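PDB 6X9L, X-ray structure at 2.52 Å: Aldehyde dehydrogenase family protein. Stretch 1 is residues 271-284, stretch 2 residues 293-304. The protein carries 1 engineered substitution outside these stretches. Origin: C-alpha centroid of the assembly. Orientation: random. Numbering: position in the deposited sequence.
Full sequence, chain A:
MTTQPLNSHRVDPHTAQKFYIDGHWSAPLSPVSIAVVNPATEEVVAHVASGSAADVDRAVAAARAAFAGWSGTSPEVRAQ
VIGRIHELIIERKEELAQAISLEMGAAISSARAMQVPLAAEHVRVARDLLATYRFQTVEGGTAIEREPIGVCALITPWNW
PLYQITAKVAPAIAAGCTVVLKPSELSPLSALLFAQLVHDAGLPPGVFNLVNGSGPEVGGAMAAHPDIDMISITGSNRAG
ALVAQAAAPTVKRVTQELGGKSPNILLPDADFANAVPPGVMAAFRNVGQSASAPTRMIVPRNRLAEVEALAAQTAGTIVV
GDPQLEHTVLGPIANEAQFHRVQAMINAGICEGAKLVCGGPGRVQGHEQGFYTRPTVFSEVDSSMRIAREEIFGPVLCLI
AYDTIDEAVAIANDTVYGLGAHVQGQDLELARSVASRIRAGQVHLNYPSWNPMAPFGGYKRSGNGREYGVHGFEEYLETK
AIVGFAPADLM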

# COMPACT_ATOMS: atom_id res chain seq x y z
N ASP A 271 12.69 9.12 -36.37
CA ASP A 271 13.90 9.63 -37.05
C ASP A 271 15.08 9.03 -36.30
O ASP A 271 15.62 9.68 -35.45
N PHE A 272 15.56 7.89 -36.77
CA PHE A 272 16.59 7.10 -36.06
C PHE A 272 17.85 7.91 -35.83
O PHE A 272 18.36 7.88 -34.74
N ALA A 273 18.28 8.70 -36.79
CA ALA A 273 19.50 9.50 -36.58
C ALA A 273 19.31 10.47 -35.42
O ALA A 273 20.25 10.66 -34.70
N ASN A 274 18.15 11.08 -35.28
CA ASN A 274 17.94 12.04 -34.18
C ASN A 274 17.41 11.37 -32.92
O ASN A 274 17.38 12.05 -31.92
N ALA A 275 16.98 10.12 -32.97
CA ALA A 275 16.41 9.52 -31.74
C ALA A 275 17.37 8.58 -31.03
O ALA A 275 17.21 8.41 -29.85
N VAL A 276 18.30 7.96 -31.73
CA VAL A 276 19.22 7.01 -31.04
C VAL A 276 20.15 7.74 -30.08
O VAL A 276 20.35 7.26 -28.99
N PRO A 277 20.73 8.90 -30.43
CA PRO A 277 21.62 9.58 -29.53
C PRO A 277 20.96 10.01 -28.22
O PRO A 277 21.53 9.80 -27.22
N PRO A 278 19.76 10.60 -28.20
CA PRO A 278 19.12 10.99 -26.97
C PRO A 278 18.83 9.77 -26.10
O PRO A 278 18.91 9.90 -24.94
N GLY A 279 18.42 8.66 -26.70
CA GLY A 279 18.22 7.46 -25.92
C GLY A 279 19.48 6.99 -25.22
O GLY A 279 19.45 6.62 -24.04
N VAL A 280 20.61 6.98 -25.94
CA VAL A 280 21.90 6.62 -25.35
C VAL A 280 22.25 7.57 -24.22
O VAL A 280 22.63 7.15 -23.12
N MET A 281 22.14 8.87 -24.48
CA MET A 281 22.35 9.85 -23.42
C MET A 281 21.40 9.60 -22.25
O MET A 281 21.81 9.67 -21.09
N ALA A 282 20.14 9.29 -22.53
CA ALA A 282 19.21 8.97 -21.44
C ALA A 282 19.66 7.73 -20.68
O ALA A 282 19.61 7.70 -19.45
N ALA A 283 20.07 6.69 -21.39
CA ALA A 283 20.47 5.47 -20.70
C ALA A 283 21.65 5.74 -19.77
O ALA A 283 21.71 5.18 -18.67
N PHE A 284 22.58 6.60 -20.19
CA PHE A 284 23.84 6.81 -19.47
C PHE A 284 23.83 8.05 -18.57
O PHE A 284 24.87 8.39 -18.01
N ALA A 293 16.36 4.61 -15.79
CA ALA A 293 17.09 4.82 -17.03
C ALA A 293 16.65 3.82 -18.10
O ALA A 293 16.48 2.62 -17.82
N PRO A 294 16.44 4.28 -19.34
CA PRO A 294 16.05 3.41 -20.49
C PRO A 294 17.21 2.61 -21.09
O PRO A 294 17.76 2.92 -22.15
N THR A 295 17.54 1.51 -20.42
CA THR A 295 18.71 0.69 -20.71
C THR A 295 18.45 -0.49 -21.65
O THR A 295 19.38 -1.24 -21.94
N ARG A 296 17.21 -0.69 -22.09
CA ARG A 296 16.88 -1.64 -23.16
C ARG A 296 16.27 -0.84 -24.30
O ARG A 296 15.13 -0.39 -24.20
N MET A 297 17.04 -0.65 -25.38
CA MET A 297 16.59 0.09 -26.55
C MET A 297 16.07 -0.90 -27.59
O MET A 297 16.83 -1.75 -28.07
N ILE A 298 14.79 -0.78 -27.93
CA ILE A 298 14.09 -1.79 -28.72
C ILE A 298 13.77 -1.18 -30.09
O ILE A 298 13.06 -0.17 -30.18
N VAL A 299 14.30 -1.80 -31.14
CA VAL A 299 14.37 -1.18 -32.46
C VAL A 299 14.11 -2.22 -33.53
O VAL A 299 14.33 -3.42 -33.32
N PRO A 300 13.62 -1.78 -34.70
CA PRO A 300 13.34 -2.71 -35.80
C PRO A 300 14.59 -3.43 -36.29
O PRO A 300 15.65 -2.83 -36.45
N ARG A 301 14.45 -4.74 -36.55
CA ARG A 301 15.63 -5.54 -36.88
C ARG A 301 16.36 -4.95 -38.08
O ARG A 301 17.58 -4.79 -38.07
N ASN A 302 15.61 -4.62 -39.13
CA ASN A 302 16.21 -4.07 -40.34
C ASN A 302 16.84 -2.70 -40.08
O ASN A 302 17.36 -2.07 -41.01
N ARG A 303 16.78 -2.21 -38.85
CA ARG A 303 17.40 -0.94 -38.51
C ARG A 303 18.52 -1.10 -37.48
O ARG A 303 19.16 -0.11 -37.13
N LEU A 304 18.80 -2.32 -37.04
CA LEU A 304 19.73 -2.53 -35.93
C LEU A 304 21.14 -2.02 -36.27
O LEU A 304 21.76 -1.32 -35.47

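The packing of the helix of stretch 1 against the strand of stretch 2 and the residues flanking it is an almost wholly apolar contact, made without a single direct hydrogen bond between the two stretches and tied by one water at its polar margin. It illustrates a general rule of packing between a helix and a strand with its flanking residues: where no hydrogen bond joins the two segments, shape and side-chain size can set the fit. The two axes run nearly antiparallel, at 161°, and approach to 9.9 Å, yet the spacing is uneven. The CA atoms of Phe272 and Arg303 lie 8.4 Å apart, whereas those of Ala283 and Pro294 are separated by just 4.9 Å, and residue size follows this taper.

At the wide end stands Phe272, which points toward stretch 2 with chi1 in the m well and has the largest area covered by the other stretch. Its ring edge meets Pro300, with CZ 3.4 Å from CD of the proline, and Val299, whose CG1 (chi1 m) lies 4.1 Å from Phe272 CE2. Over one ring face lies CB of Arg303. The arginine, m at both chi1 and chi2, extends toward Phe272 so that one face of its guanidinium lies against the ring's CD1, Arg303 NH2 being 3.4 Å from Phe272 CD1. Such an arrangement lets a charged group cover an aromatic side chain while its N-H groups remain free to bond in their own plane. Here NH2 of Arg303 donates to water 1 at 2.9 Å, and the same water accepts a weak hydrogen bond from Phe272 N at 3.3 Å, bridging the two stretches at the first turn of the helix.

In the middle, Met297 reaches toward the helix in an extended t, t conformation before chi3 turns to m. Its SD lies 4.2 Å from Val276 CG1, and its CE sits 4.3 Å from Val280 CG2; both valines are t. Met297 CE also approaches the backbone, 3.7 Å from Gly279 CA. The absence of a side chain at Gly279 leaves room for the Met297 methyl as modelled: an ideal CB there would point toward stretch 2 and fall 2.5 Å from Met297 CE, a clash.

At the narrow end only small or compact groups meet. Ala282 CB packs 3.6 Å from Pro294 CG, on a C-gamma endo ring, while Ala283 CB comes within 3.4 Å of Pro294 O. Ala293 points its CB toward the helix, 3.7 Å from Ala283 O. Thr295, chi1 p, adds its methyl, with CG2 4.4 Å from Ala283 CB.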

# COMPACT_ATOMS: atom_id res chain seq x y z
CB ASP A 271 13.89 11.15 -37.02
CG ASP A 271 15.11 11.80 -37.64
OD1 ASP A 271 15.90 11.10 -38.24
OD2 ASP A 271 15.25 13.01 -37.49
CB PHE A 272 16.80 5.78 -36.79
CG PHE A 272 15.80 4.73 -36.42
CD1 PHE A 272 14.56 4.68 -37.03
CD2 PHE A 272 16.07 3.81 -35.43
CE1 PHE A 272 13.63 3.73 -36.67
CE2 PHE A 272 15.14 2.85 -35.08
CZ PHE A 272 13.92 2.82 -35.70
CB ALA A 273 19.80 10.25 -37.84
CB ASN A 274 17.00 13.17 -34.57
CG ASN A 274 17.66 14.13 -35.52
OD1 ASN A 274 17.01 15.01 -36.06
ND2 ASN A 274 18.95 13.97 -35.73
CB ALA A 275 15.09 8.86 -32.04
CB VAL A 276 19.99 6.14 -32.03
CG1 VAL A 276 21.06 5.34 -31.32
CG2 VAL A 276 19.07 5.21 -32.78
CB PRO A 277 22.05 10.81 -30.33
CG PRO A 277 21.93 10.34 -31.73
CD PRO A 277 20.68 9.51 -31.73
CB PRO A 278 17.86 11.72 -27.44
CG PRO A 278 18.24 12.19 -28.79
CD PRO A 278 19.02 11.02 -29.35
CB VAL A 280 23.00 6.62 -26.43
CG1 VAL A 280 24.35 6.37 -25.80
CG2 VAL A 280 22.71 5.58 -27.52
CB MET A 281 22.18 11.26 -23.98
CG MET A 281 23.25 11.64 -24.99
SD MET A 281 24.93 11.55 -24.30
CE MET A 281 25.34 9.82 -24.48
CB ALA A 282 17.80 8.79 -21.99
CB ALA A 283 20.80 4.37 -21.71
CB PHE A 284 25.02 6.94 -20.46
CG PHE A 284 25.32 5.68 -21.26
CD1 PHE A 284 24.76 4.45 -20.92
CD2 PHE A 284 26.16 5.72 -22.36
CE1 PHE A 284 25.03 3.30 -21.65
CE2 PHE A 284 26.44 4.58 -23.10
CZ PHE A 284 25.87 3.36 -22.74
CB ALA A 293 18.60 4.71 -16.78
CB PRO A 294 15.48 4.43 -21.49
CG PRO A 294 16.22 5.71 -21.17
CD PRO A 294 16.49 5.70 -19.70
CB THR A 295 19.29 0.17 -19.40
OG1 THR A 295 18.22 -0.36 -18.62
CG2 THR A 295 19.94 1.29 -18.64
CB ARG A 296 15.91 -2.72 -22.68
CG ARG A 296 16.49 -3.73 -21.70
CD ARG A 296 15.46 -4.14 -20.68
NE ARG A 296 14.43 -4.99 -21.25
CZ ARG A 296 13.12 -4.73 -21.21
NH1 ARG A 296 12.66 -3.65 -20.60
NH2 ARG A 296 12.27 -5.57 -21.77
CB MET A 297 17.71 0.96 -27.12
CG MET A 297 17.25 1.91 -28.20
SD MET A 297 18.58 2.87 -28.94
CE MET A 297 18.61 4.29 -27.82
CB ILE A 298 12.83 -2.28 -27.99
CG1 ILE A 298 13.26 -2.86 -26.64
CG2 ILE A 298 12.10 -3.33 -28.81
CD1 ILE A 298 12.17 -2.86 -25.60
CB VAL A 299 15.75 -0.51 -32.70
CG1 VAL A 299 15.98 0.63 -31.71
CG2 VAL A 299 16.87 -1.53 -32.56
CB PRO A 300 12.77 -1.80 -36.90
CG PRO A 300 12.25 -0.61 -36.18
CD PRO A 300 13.15 -0.41 -34.99
CB ARG A 301 15.23 -6.99 -37.16
CG ARG A 301 16.41 -7.93 -37.39
CD ARG A 301 15.98 -9.40 -37.24
NE ARG A 301 16.21 -9.92 -35.89
CZ ARG A 301 15.26 -10.14 -34.98
NH1 ARG A 301 13.99 -9.90 -35.27
NH2 ARG A 301 15.58 -10.61 -33.77
CB ASN A 302 15.16 -3.95 -41.44
CG ASN A 302 14.09 -2.95 -41.10
OD1 ASN A 302 13.83 -2.65 -39.93
ND2 ASN A 302 13.45 -2.41 -42.14
CB ARG A 303 16.34 0.05 -37.99
CG ARG A 303 15.29 0.45 -39.04
CD ARG A 303 15.88 1.36 -40.13
NE ARG A 303 15.24 2.68 -40.16
CZ ARG A 303 15.89 3.81 -40.37
NH1 ARG A 303 17.20 3.79 -40.55
NH2 ARG A 303 15.25 4.97 -40.38
CB LEU A 304 19.76 -4.00 -35.54
CG LEU A 304 20.52 -4.46 -34.28
CD1 LEU A 304 19.93 -3.89 -32.99
CD2 LEU A 304 20.57 -5.98 -34.23
O HOH W 1 16.32 7.58 -39.93